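Actin-binding protein (Saccharomyces cerevisiae, PDB 1HQZ) binds actin filaments, but not monomers, through this N-terminal cofilin-homology domain and recruits the ARP2/3 complex to filament sides, regulating ARP2/3-mediated actin assembly. Local coordinates at residues 16-21 / 28-33; 84-89 / 124-129. All blocks are in the same frame, centred on the assembly; numbering follows the deposited sequence.

Contact 1: 16-21 / 28-33; sequences DAEYLK and PDTTWL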
ATOM      1  N   ASP A  16       2.288   4.465 -11.504  1.00 43.18           N
ATOM      2  CA  ASP A  16       2.103   3.270 -12.334  1.00 42.83           C
ATOM      3  C   ASP A  16       3.402   2.536 -12.642  1.00 39.83           C
ATOM      4  O   ASP A  16       3.413   1.312 -12.754  1.00 38.93           O
ATOM      5  CB  ASP A  16       1.397   3.620 -13.648  1.00 45.63           C
ATOM      6  CG  ASP A  16       0.007   4.188 -13.431  1.00 48.63           C
ATOM      7  OD1 ASP A  16      -0.632   3.832 -12.418  1.00 52.66           O
ATOM      8  OD2 ASP A  16      -0.451   4.981 -14.276  1.00 50.16           O
ATOM      9  N   ALA A  17       4.492   3.280 -12.773  1.00 38.82           N
ATOM     10  CA  ALA A  17       5.783   2.679 -13.071  1.00 39.90           C
ATOM     11  C   ALA A  17       6.206   1.729 -11.956  1.00 40.38           C
ATOM     12  O   ALA A  17       6.708   0.636 -12.215  1.00 39.99           O
ATOM     13  CB  ALA A  17       6.830   3.764 -13.258  1.00 39.65           C
ATOM     14  N   GLU A  18       6.010   2.150 -10.711  1.00 40.28           N
ATOM     15  CA  GLU A  18       6.373   1.309  -9.570  1.00 38.53           C
ATOM     16  C   GLU A  18       5.340   0.198  -9.425  1.00 37.44           C
ATOM     17  O   GLU A  18       5.677  -0.964  -9.174  1.00 36.33           O
ATOM     18  CB  GLU A  18       6.431   2.148  -8.295  1.00 38.62           C
ATOM     19  CG  GLU A  18       7.375   3.348  -8.383  1.00 39.17           C
ATOM     20  CD  GLU A  18       8.793   2.966  -8.809  1.00 39.99           C
ATOM     21  OE1 GLU A  18       9.228   1.833  -8.523  1.00 40.27           O
ATOM     22  OE2 GLU A  18       9.485   3.807  -9.423  1.00 42.97           O
ATOM     23  N   TYR A  19       4.075   0.562  -9.603  1.00 36.62           N
ATOM     24  CA  TYR A  19       2.981  -0.393  -9.508  1.00 37.23           C
ATOM     25  C   TYR A  19       3.207  -1.622 -10.400  1.00 37.26           C
ATOM     26  O   TYR A  19       3.178  -2.758  -9.924  1.00 36.09           O
ATOM     27  CB  TYR A  19       1.670   0.297  -9.885  1.00 37.51           C
ATOM     28  CG  TYR A  19       0.514  -0.647 -10.116  1.00 38.97           C
ATOM     29  CD1 TYR A  19      -0.081  -1.341  -9.060  1.00 38.26           C
ATOM     30  CD2 TYR A  19       0.031  -0.867 -11.404  1.00 39.24           C
ATOM     31  CE1 TYR A  19      -1.138  -2.241  -9.293  1.00 41.08           C
ATOM     32  CE2 TYR A  19      -1.019  -1.761 -11.646  1.00 38.57           C
ATOM     33  CZ  TYR A  19      -1.595  -2.443 -10.597  1.00 39.45           C
ATOM     34  OH  TYR A  19      -2.614  -3.326 -10.860  1.00 38.25           O
ATOM     35  N   LEU A  20       3.444  -1.396 -11.689  1.00 38.44           N
ATOM     36  CA  LEU A  20       3.661  -2.507 -12.621  1.00 38.56           C
ATOM     37  C   LEU A  20       4.836  -3.379 -12.229  1.00 37.60           C
ATOM     38  O   LEU A  20       4.723  -4.608 -12.234  1.00 36.35           O
ATOM     39  CB  LEU A  20       3.863  -1.991 -14.051  1.00 39.60           C
ATOM     40  CG  LEU A  20       2.584  -1.531 -14.748  1.00 42.33           C
ATOM     41  CD1 LEU A  20       2.925  -0.969 -16.118  1.00 43.96           C
ATOM     42  CD2 LEU A  20       1.613  -2.703 -14.872  1.00 41.10           C
ATOM     43  N   LYS A  21       5.959  -2.744 -11.893  1.00 38.58           N
ATOM     44  CA  LYS A  21       7.162  -3.473 -11.476  1.00 39.92           C
ATOM     45  C   LYS A  21       6.799  -4.470 -10.388  1.00 38.66           C
ATOM     46  O   LYS A  21       7.163  -5.651 -10.442  1.00 38.64           O
ATOM     47  CB  LYS A  21       8.206  -2.537 -10.867  1.00 41.87           C
ATOM     48  CG  LYS A  21       9.042  -1.710 -11.799  1.00 45.46           C
ATOM     49  CD  LYS A  21      10.077  -0.986 -10.946  1.00 47.67           C
ATOM     50  CE  LYS A  21      10.864   0.026 -11.724  1.00 50.94           C
ATOM     51  NZ  LYS A  21      11.797   0.737 -10.807  1.00 54.00           N
ATOM     52  N   PRO A  28      13.429  -7.610  -8.656  1.00 43.77           N
ATOM     53  CA  PRO A  28      13.649  -8.030  -7.267  1.00 44.08           C
ATOM     54  C   PRO A  28      14.044  -6.919  -6.287  1.00 44.35           C
ATOM     55  O   PRO A  28      13.873  -7.075  -5.078  1.00 45.27           O
ATOM     56  CB  PRO A  28      14.717  -9.112  -7.398  1.00 44.12           C
ATOM     57  CG  PRO A  28      15.479  -8.691  -8.619  1.00 45.44           C
ATOM     58  CD  PRO A  28      14.367  -8.299  -9.559  1.00 45.60           C
ATOM     59  N   ASP A  29      14.563  -5.805  -6.799  1.00 42.45           N
ATOM     60  CA  ASP A  29      14.936  -4.684  -5.934  1.00 40.48           C
ATOM     61  C   ASP A  29      13.704  -3.889  -5.506  1.00 37.24           C
ATOM     62  O   ASP A  29      13.745  -3.148  -4.529  1.00 34.86           O
ATOM     63  CB  ASP A  29      15.901  -3.714  -6.639  1.00 42.08           C
ATOM     64  CG  ASP A  29      17.281  -4.298  -6.847  1.00 44.02           C
ATOM     65  OD1 ASP A  29      17.787  -4.974  -5.937  1.00 45.80           O
ATOM     66  OD2 ASP A  29      17.874  -4.065  -7.917  1.00 44.91           O
ATOM     67  N   THR A  30      12.615  -4.031  -6.246  1.00 36.53           N
ATOM     68  CA  THR A  30      11.401  -3.297  -5.926  1.00 36.32           C
ATOM     69  C   THR A  30      10.199  -4.225  -5.813  1.00 35.81           C
ATOM     70  O   THR A  30       9.594  -4.587  -6.821  1.00 37.01           O
ATOM     71  CB  THR A  30      11.114  -2.220  -6.998  1.00 37.02           C
ATOM     72  OG1 THR A  30      12.276  -1.406  -7.167  1.00 37.92           O
ATOM     73  CG2 THR A  30       9.950  -1.323  -6.572  1.00 36.47           C
ATOM     74  N   THR A  31       9.852  -4.595  -4.580  1.00 34.93           N
ATOM     75  CA  THR A  31       8.714  -5.480  -4.333  1.00 33.83           C
ATOM     76  C   THR A  31       7.622  -4.792  -3.525  1.00 31.89           C
ATOM     77  O   THR A  31       6.591  -5.385  -3.226  1.00 32.10           O
ATOM     78  CB  THR A  31       9.143  -6.738  -3.579  1.00 33.58           C
ATOM     79  OG1 THR A  31       9.655  -6.369  -2.292  1.00 36.94           O
ATOM     80  CG2 THR A  31      10.214  -7.472  -4.357  1.00 34.85           C
ATOM     81  N   TRP A  32       7.859  -3.548  -3.139  1.00 30.52           N
ATOM     82  CA  TRP A  32       6.853  -2.810  -2.401  1.00 29.29           C
ATOM     83  C   TRP A  32       6.953  -1.322  -2.686  1.00 28.36           C
ATOM     84  O   TRP A  32       7.992  -0.824  -3.131  1.00 29.89           O
ATOM     85  CB  TRP A  32       6.940  -3.082  -0.892  1.00 29.21           C
ATOM     86  CG  TRP A  32       8.218  -2.690  -0.215  1.00 27.45           C
ATOM     87  CD1 TRP A  32       9.245  -3.515   0.143  1.00 26.82           C
ATOM     88  CD2 TRP A  32       8.552  -1.392   0.287  1.00 28.10           C
ATOM     89  NE1 TRP A  32      10.190  -2.817   0.851  1.00 26.76           N
ATOM     90  CE2 TRP A  32       9.792  -1.511   0.955  1.00 28.48           C
ATOM     91  CE3 TRP A  32       7.921  -0.140   0.239  1.00 28.66           C
ATOM     92  CZ2 TRP A  32      10.418  -0.422   1.574  1.00 28.88           C
ATOM     93  CZ3 TRP A  32       8.535   0.937   0.851  1.00 28.43           C
ATOM     94  CH2 TRP A  32       9.777   0.788   1.515  1.00 29.70           C
ATOM     95  N   LEU A  33       5.856  -0.622  -2.426  1.00 28.44           N
ATOM     96  CA  LEU A  33       5.746   0.811  -2.676  1.00 28.21           C
ATOM     97  C   LEU A  33       4.780   1.444  -1.685  1.00 27.26           C
ATOM     98  O   LEU A  33       3.780   0.832  -1.309  1.00 26.47           O
ATOM     99  CB  LEU A  33       5.185   1.048  -4.092  1.00 27.50           C
ATOM    100  CG  LEU A  33       4.452   2.379  -4.362  1.00 28.46           C
ATOM    101  CD1 LEU A  33       5.457   3.529  -4.423  1.00 25.75           C
ATOM    102  CD2 LEU A  33       3.678   2.276  -5.693  1.00 27.29           C
TER
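Within the two segments, E18 OE1 lies near two groups: T30 CG2 across the contact at 3.8 Å, and K21 NZ on its own helix at 3.6 Å, a long salt bridge. The side chains of E18 and T30 cross at about a right angle, and the atom that faces OE1 is the methyl CG2. That meeting follows from the torsions: E18 folds back at its second bond (chi2 -54°), while T30 holds OG1 beside its backbone N (chi1 -53°), which leaves CG2 anti to that N and facing E18. K21 stretches out nearly straight alongside, and its NZ comes to 4.3 Å from T30 OG1 without a hydrogen bond.

Deeper in, the contact is apolar. L33 CD2 rests 3.8 Å from E18 CB, reaching the helix surface at the root of its side chains. No hydrogen bond joins 16-21 to 28-33, and the summed buried surface is a modest 211 Å². The CA pairs E18 with L33 (6.9 Å) and K21 with T30 (7.0 Å) show nearly even spacing.

I22 also packs on T30 and L33, and T48 of the adjacent strand touches both E18 and L33. Y19 starts away from 28-33, and its OH is hydrogen-bonded to K112 O. W32 likewise points away, its ring meeting F55 with planes at about 40°. W32 and L33, consecutive in strand 32-37, thus face opposite ways, with helix 12-24 laid over the L33 side of the mixed sheet, as in the ADF/cofilin fold.

Contact 2: 84-89 / 124-129; sequences IGWCPD and DDLDEN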
ATOM      1  N   ILE A  84      -2.159  -1.888   1.551  1.00 32.30           N
ATOM      2  CA  ILE A  84      -2.399  -1.404   2.896  1.00 33.21           C
ATOM      3  C   ILE A  84      -2.919   0.022   2.912  1.00 33.02           C
ATOM      4  O   ILE A  84      -2.334   0.910   2.308  1.00 33.42           O
ATOM      5  CB  ILE A  84      -1.101  -1.499   3.742  1.00 34.65           C
ATOM      6  CG1 ILE A  84      -0.788  -2.976   4.004  1.00 34.68           C
ATOM      7  CG2 ILE A  84      -1.250  -0.727   5.049  1.00 31.63           C
ATOM      8  CD1 ILE A  84       0.519  -3.216   4.684  1.00 39.49           C
ATOM      9  N   GLY A  85      -4.047   0.213   3.587  1.00 32.69           N
ATOM     10  CA  GLY A  85      -4.629   1.528   3.728  1.00 33.82           C
ATOM     11  C   GLY A  85      -4.199   2.002   5.106  1.00 34.07           C
ATOM     12  O   GLY A  85      -4.713   1.553   6.127  1.00 33.72           O
ATOM     13  N   TRP A  86      -3.234   2.907   5.122  1.00 34.59           N
ATOM     14  CA  TRP A  86      -2.682   3.452   6.352  1.00 34.81           C
ATOM     15  C   TRP A  86      -3.396   4.762   6.708  1.00 35.88           C
ATOM     16  O   TRP A  86      -3.292   5.758   5.986  1.00 36.24           O
ATOM     17  CB  TRP A  86      -1.177   3.653   6.136  1.00 32.79           C
ATOM     18  CG  TRP A  86      -0.458   4.344   7.230  1.00 33.16           C
ATOM     19  CD1 TRP A  86      -0.120   5.665   7.275  1.00 30.74           C
ATOM     20  CD2 TRP A  86       0.037   3.761   8.437  1.00 30.25           C
ATOM     21  NE1 TRP A  86       0.561   5.938   8.428  1.00 27.64           N
ATOM     22  CE2 TRP A  86       0.671   4.792   9.166  1.00 29.80           C
ATOM     23  CE3 TRP A  86       0.008   2.467   8.977  1.00 32.34           C
ATOM     24  CZ2 TRP A  86       1.272   4.575  10.411  1.00 29.13           C
ATOM     25  CZ3 TRP A  86       0.609   2.247  10.218  1.00 31.32           C
ATOM     26  CH2 TRP A  86       1.233   3.301  10.920  1.00 31.86           C
ATOM     27  N   CYS A  87      -4.134   4.747   7.817  1.00 35.48           N
ATOM     28  CA  CYS A  87      -4.894   5.916   8.261  1.00 36.51           C
ATOM     29  C   CYS A  87      -4.634   6.178   9.739  1.00 36.32           C
ATOM     30  O   CYS A  87      -5.476   5.863  10.577  1.00 35.76           O
ATOM     31  CB  CYS A  87      -6.394   5.664   8.035  1.00 37.98           C
ATOM     32  SG  CYS A  87      -7.491   7.069   8.353  1.00 38.90           S
ATOM     33  N   PRO A  88      -3.474   6.777  10.075  1.00 37.05           N
ATOM     34  CA  PRO A  88      -3.075   7.087  11.457  1.00 38.75           C
ATOM     35  C   PRO A  88      -3.931   8.163  12.110  1.00 39.29           C
ATOM     36  O   PRO A  88      -4.475   9.033  11.428  1.00 38.73           O
ATOM     37  CB  PRO A  88      -1.621   7.516  11.302  1.00 38.26           C
ATOM     38  CG  PRO A  88      -1.655   8.261  10.001  1.00 38.42           C
ATOM     39  CD  PRO A  88      -2.522   7.371   9.115  1.00 38.28           C
ATOM     40  N   ASP A  89      -4.055   8.092  13.432  1.00 40.98           N
ATOM     41  CA  ASP A  89      -4.860   9.054  14.175  1.00 43.56           C
ATOM     42  C   ASP A  89      -4.413  10.493  13.958  1.00 43.27           C
ATOM     43  O   ASP A  89      -5.247  11.387  13.844  1.00 43.20           O
ATOM     44  CB  ASP A  89      -4.841   8.737  15.680  1.00 45.94           C
ATOM     45  CG  ASP A  89      -5.508   7.406  16.015  1.00 49.12           C
ATOM     46  OD1 ASP A  89      -6.286   6.889  15.178  1.00 50.54           O
ATOM     47  OD2 ASP A  89      -5.264   6.877  17.123  1.00 48.00           O
ATOM     48  N   ASP A 124       1.169  -1.891  15.312  1.00 53.31           N
ATOM     49  CA  ASP A 124       0.563  -3.130  15.782  1.00 53.46           C
ATOM     50  C   ASP A 124      -0.355  -3.730  14.721  1.00 52.45           C
ATOM     51  O   ASP A 124      -0.618  -4.933  14.724  1.00 51.93           O
ATOM     52  CB  ASP A 124      -0.213  -2.893  17.083  1.00 56.27           C
ATOM     53  CG  ASP A 124       0.702  -2.762  18.302  1.00 59.08           C
ATOM     54  OD1 ASP A 124       0.169  -2.557  19.416  1.00 61.03           O
ATOM     55  OD2 ASP A 124       1.943  -2.869  18.153  1.00 58.86           O
ATOM     56  N   ASP A 125      -0.836  -2.892  13.807  1.00 50.31           N
ATOM     57  CA  ASP A 125      -1.704  -3.358  12.733  1.00 48.41           C
ATOM     58  C   ASP A 125      -0.879  -3.918  11.582  1.00 47.66           C
ATOM     59  O   ASP A 125      -1.424  -4.453  10.617  1.00 47.76           O
ATOM     60  CB  ASP A 125      -2.572  -2.212  12.213  1.00 48.97           C
ATOM     61  CG  ASP A 125      -3.517  -1.677  13.264  1.00 49.52           C
ATOM     62  OD1 ASP A 125      -3.974  -2.488  14.096  1.00 49.39           O
ATOM     63  OD2 ASP A 125      -3.816  -0.462  13.250  1.00 46.72           O
ATOM     64  N   LEU A 126       0.439  -3.791  11.690  1.00 47.18           N
ATOM     65  CA  LEU A 126       1.346  -4.264  10.651  1.00 46.03           C
ATOM     66  C   LEU A 126       2.339  -5.314  11.159  1.00 45.16           C
ATOM     67  O   LEU A 126       3.538  -5.242  10.881  1.00 45.30           O
ATOM     68  CB  LEU A 126       2.101  -3.073  10.046  1.00 44.94           C
ATOM     69  CG  LEU A 126       1.266  -1.943   9.414  1.00 45.03           C
ATOM     70  CD1 LEU A 126       2.159  -0.757   9.057  1.00 42.10           C
ATOM     71  CD2 LEU A 126       0.561  -2.459   8.169  1.00 44.32           C
ATOM     72  N   ASP A 127       1.843  -6.290  11.911  1.00 43.83           N
ATOM     73  CA  ASP A 127       2.713  -7.351  12.405  1.00 44.16           C
ATOM     74  C   ASP A 127       3.022  -8.261  11.223  1.00 41.93           C
ATOM     75  O   ASP A 127       2.115  -8.789  10.589  1.00 41.17           O
ATOM     76  CB  ASP A 127       2.022  -8.151  13.511  1.00 46.69           C
ATOM     77  CG  ASP A 127       2.802  -9.395  13.894  1.00 49.87           C
ATOM     78  OD1 ASP A 127       3.936  -9.248  14.404  1.00 51.40           O
ATOM     79  OD2 ASP A 127       2.288 -10.515  13.668  1.00 50.59           O
ATOM     80  N   GLU A 128       4.303  -8.445  10.931  1.00 42.38           N
ATOM     81  CA  GLU A 128       4.718  -9.255   9.791  1.00 44.30           C
ATOM     82  C   GLU A 128       4.156 -10.676   9.723  1.00 43.77           C
ATOM     83  O   GLU A 128       3.737 -11.129   8.655  1.00 42.45           O
ATOM     84  CB  GLU A 128       6.253  -9.293   9.701  1.00 44.05           C
ATOM     85  CG  GLU A 128       6.771 -10.095   8.515  1.00 45.85           C
ATOM     86  CD  GLU A 128       8.231  -9.807   8.188  1.00 47.05           C
ATOM     87  OE1 GLU A 128       8.967  -9.357   9.087  1.00 46.61           O
ATOM     88  OE2 GLU A 128       8.639 -10.048   7.029  1.00 48.67           O
ATOM     89  N   ASN A 129       4.139 -11.388  10.842  1.00 45.02           N
ATOM     90  CA  ASN A 129       3.618 -12.754  10.826  1.00 44.30           C
ATOM     91  C   ASN A 129       2.113 -12.812  10.602  1.00 42.15           C
ATOM     92  O   ASN A 129       1.613 -13.683   9.894  1.00 39.56           O
ATOM     93  CB  ASN A 129       3.988 -13.478  12.121  1.00 47.25           C
ATOM     94  CG  ASN A 129       5.459 -13.839  12.175  1.00 51.03           C
ATOM     95  OD1 ASN A 129       6.000 -14.440  11.236  1.00 52.24           O
ATOM     96  ND2 ASN A 129       6.118 -13.480  13.272  1.00 50.93           N
TER
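L126 reaches strand 80-86 with both of its methyls, each assigned to a different partner. CD2 lies 3.6 Å from I84 CD1 and 4.0 Å from I84 CG2, sitting against two branches of the isoleucine. CD1 meets the six-membered part of the W86 ring obliquely, 3.6 Å from CZ3 and 3.9 Å from CE3, and the leucine and tryptophan side chains cross at about a right angle. W86 comes in by its far end: CG opposite its backbone N (chi1 173°) carries the ring over to the leucine. With an alanine in place of L126, I84 CD1 and W86 CZ3 would probably each lose the leucine methyl that meets them, and a gap would open between strand 80-86 and the 124-129 segment.

In the second shell, F59 stacks on the W86 ring and also touches I84 and L126, while A120 lies against both W86 and L126. The indole is held further by its NE1, hydrogen-bonded to D60 O. Before the leucine, D125 OD2 accepts from the backbone N atoms of R121 and D122; after it, D127 is the N-cap of helix 128-136, its OD2 accepting from E130 N.

The CA atoms of I84 and L126 stand 9.1 Å apart, and no hydrogen bond spans the segments. Cohesion across this buried contact thus rests on apolar side-chain fit, while the hydrogen bonds described here run to other parts of the chain.

Overall arrangement
Contact 1 is complete before contact 2 begins along the chain, and their centres lie 20 Å apart on opposite sides of the chain's centre, with nearest atoms about 7 Å apart and no touch. One mixed sheet connects them: contact 1 uses strand 32-37 and contact 2 strand 80-86, separated by strand 65-71, to which L33 and I84 are joined by backbone hydrogen bonds with L68 and G67. F55 meets both W32 and I84, placing helix 52-56 on the face away from helix 12-24. The two contacts thereby attach chain from early and late in the actin-binding domain to opposite faces of a shared sheet.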